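Local coordinates for O-methyltransferase, putative (Bacillus cereus, PDB 3DUW), which probably transfers methyl groups from S-adenosyl-L-methionine to hydroxyl oxygens of its substrates, and binds the by-product S-adenosyl-L-homocysteine, at residues 52-57 and 74-79. Numbering follows the deposited sequence.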
loop_
_atom_site.group_PDB
_atom_site.type_symbol
_atom_site.label_atom_id
_atom_site.label_comp_id
_atom_site.label_asym_id
_atom_site.label_seq_id
_atom_site.Cartn_x
_atom_site.Cartn_y
_atom_site.Cartn_z
ATOM N N LEU A 52 -3.052 -2.569 -8.573
ATOM C CA LEU A 52 -2.148 -3.622 -8.143
ATOM C C LEU A 52 -2.667 -4.345 -6.907
ATOM O O LEU A 52 -2.550 -5.566 -6.811
ATOM C CB LEU A 52 -0.754 -3.045 -7.883
ATOM C CG LEU A 52 -0.025 -2.563 -9.145
ATOM C CD1 LEU A 52 1.235 -1.806 -8.757
ATOM C CD2 LEU A 52 0.302 -3.751 -10.044
ATOM N N LEU A 53 -3.257 -3.613 -5.966
ATOM C CA LEU A 53 -3.767 -4.257 -4.764
ATOM C C LEU A 53 -4.914 -5.196 -5.129
ATOM O O LEU A 53 -5.051 -6.275 -4.552
ATOM C CB LEU A 53 -4.237 -3.214 -3.747
ATOM C CG LEU A 53 -4.421 -3.749 -2.322
ATOM C CD1 LEU A 53 -3.120 -4.375 -1.823
ATOM C CD2 LEU A 53 -4.863 -2.612 -1.408
ATOM N N VAL A 54 -5.739 -4.784 -6.087
ATOM C CA VAL A 54 -6.845 -5.618 -6.541
ATOM C C VAL A 54 -6.280 -6.909 -7.141
ATOM O O VAL A 54 -6.797 -7.997 -6.892
ATOM C CB VAL A 54 -7.696 -4.876 -7.600
ATOM C CG1 VAL A 54 -8.572 -5.862 -8.367
ATOM C CG2 VAL A 54 -8.565 -3.830 -6.913
ATOM N N GLN A 55 -5.203 -6.790 -7.912
ATOM C CA GLN A 55 -4.589 -7.960 -8.532
ATOM C C GLN A 55 -3.949 -8.863 -7.484
ATOM O O GLN A 55 -4.046 -10.087 -7.570
ATOM C CB GLN A 55 -3.547 -7.525 -9.567
ATOM C CG GLN A 55 -4.127 -6.656 -10.674
ATOM C CD GLN A 55 -3.098 -6.209 -11.690
ATOM O OE1 GLN A 55 -2.023 -5.728 -11.332
ATOM N NE2 GLN A 55 -3.430 -6.351 -12.967
ATOM N N ILE A 56 -3.309 -8.260 -6.485
ATOM C CA ILE A 56 -2.660 -9.026 -5.428
ATOM C C ILE A 56 -3.688 -9.839 -4.655
ATOM O O ILE A 56 -3.460 -11.007 -4.339
ATOM C CB ILE A 56 -1.894 -8.097 -4.466
ATOM C CG1 ILE A 56 -0.707 -7.479 -5.204
ATOM C CG2 ILE A 56 -1.418 -8.873 -3.246
ATOM C CD1 ILE A 56 -0.023 -6.368 -4.452
ATOM N N GLN A 57 -4.825 -9.227 -4.353
ATOM C CA GLN A 57 -5.869 -9.940 -3.637
ATOM C C GLN A 57 -6.611 -10.900 -4.554
ATOM O O GLN A 57 -7.178 -11.891 -4.094
ATOM C CB GLN A 57 -6.889 -8.976 -3.041
ATOM C CG GLN A 57 -8.118 -9.713 -2.532
ATOM C CD GLN A 57 -9.171 -8.811 -1.956
ATOM O OE1 GLN A 57 -9.545 -7.808 -2.562
ATOM N NE2 GLN A 57 -9.674 -9.171 -0.778
ATOM N N ILE A 74 -11.839 2.940 -13.239
ATOM C CA ILE A 74 -11.143 2.298 -14.347
ATOM C C ILE A 74 -9.889 1.569 -13.851
ATOM O O ILE A 74 -9.614 0.439 -14.261
ATOM C CB ILE A 74 -10.790 3.343 -15.428
ATOM C CG1 ILE A 74 -12.080 3.793 -16.122
ATOM C CG2 ILE A 74 -9.806 2.760 -16.432
ATOM C CD1 ILE A 74 -11.932 5.035 -16.975
ATOM N N TRP A 75 -9.132 2.204 -12.958
ATOM C CA TRP A 75 -7.943 1.559 -12.411
ATOM C C TRP A 75 -8.341 0.277 -11.683
ATOM O O TRP A 75 -7.691 -0.758 -11.832
ATOM C CB TRP A 75 -7.217 2.480 -11.428
ATOM C CG TRP A 75 -6.358 3.537 -12.061
ATOM C CD1 TRP A 75 -6.629 4.872 -12.145
ATOM C CD2 TRP A 75 -5.062 3.354 -12.649
ATOM N NE1 TRP A 75 -5.579 5.533 -12.739
ATOM C CE2 TRP A 75 -4.604 4.625 -13.059
ATOM C CE3 TRP A 75 -4.241 2.238 -12.864
ATOM C CZ2 TRP A 75 -3.361 4.814 -13.674
ATOM C CZ3 TRP A 75 -3.002 2.426 -13.476
ATOM C CH2 TRP A 75 -2.578 3.706 -13.872
ATOM N N LEU A 76 -9.405 0.351 -10.891
ATOM C CA LEU A 76 -9.883 -0.808 -10.145
ATOM C C LEU A 76 -10.360 -1.919 -11.076
ATOM O O LEU A 76 -9.988 -3.083 -10.915
ATOM C CB LEU A 76 -11.027 -0.401 -9.211
ATOM C CG LEU A 76 -10.653 0.482 -8.015
ATOM C CD1 LEU A 76 -11.905 1.061 -7.386
ATOM C CD2 LEU A 76 -9.880 -0.342 -6.996
ATOM N N ALA A 77 -11.178 -1.553 -12.056
ATOM C CA ALA A 77 -11.710 -2.531 -12.997
ATOM C C ALA A 77 -10.604 -3.222 -13.787
ATOM O O ALA A 77 -10.701 -4.409 -14.096
ATOM C CB ALA A 77 -12.687 -1.859 -13.946
ATOM N N ARG A 78 -9.548 -2.487 -14.110
ATOM C CA ARG A 78 -8.452 -3.068 -14.867
ATOM C C ARG A 78 -7.647 -4.076 -14.057
ATOM O O ARG A 78 -6.798 -4.781 -14.605
ATOM C CB ARG A 78 -7.551 -1.962 -15.409
ATOM C CG ARG A 78 -8.171 -1.216 -16.571
ATOM C CD ARG A 78 -7.290 -0.084 -17.043
ATOM N NE ARG A 78 -7.764 0.462 -18.308
ATOM C CZ ARG A 78 -7.199 1.487 -18.935
ATOM N NH1 ARG A 78 -6.140 2.083 -18.411
ATOM N NH2 ARG A 78 -7.692 1.913 -20.090
ATOM N N GLY A 79 -7.920 -4.151 -12.758
ATOM C CA GLY A 79 -7.220 -5.103 -11.915
ATOM C C GLY A 79 -7.937 -6.444 -11.864
ATOM O O GLY A 79 -7.400 -7.423 -11.341
HETATM O O HOH W 1 -5.656 -7.427 -14.217
#
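This is a close, mainly apolar contact between the C-terminal part of helix 44-57 and segment 74-79, on helix 71-77, the two helices lying on the same side of the central sheet. The backbones come together at Q55 and G79, whose CA atoms are 5.2 Å apart. G79 has no side chain, and a CB there would run into V54 CG1; V54 and Q55 lie directly against its main chain instead. The CB of V54 points toward segment 74-79, and its two methyls take different partners. CG1, anti to the backbone N (chi1 163°), touches the carbonyl of G79, 3.6 Å from its O atom. V54 CG2 meets the CD2 branch of L76 at 3.7 Å, the two side chains crossing at about a right angle. On the sheet side of this pair, F136 of strand 136-139 touches both V54 and L76, so the seam closes onto the sheet. Q55 sets CG 3.4 Å from G79 O, then runs on extended to its amide. Q55 NE2 gives a hydrogen bond to a water (2.8 Å), which donates in turn to R78 O at 2.9 Å, so one water links Q55 to the R78 carbonyl on the exposed side of the contact. The R78 guanidinium turns elsewhere, its NH1 forming a salt bridge with D22 OD2. Helix 71-77 follows strand 61-65 and carries S72, which binds S-adenosyl-L-homocysteine; the side chain of L76 is about 7 Å from this bound ligand. Neighbouring helices flanking parallel strands in this way belong to the Rossmann-like fold of class I O-methyltransferases.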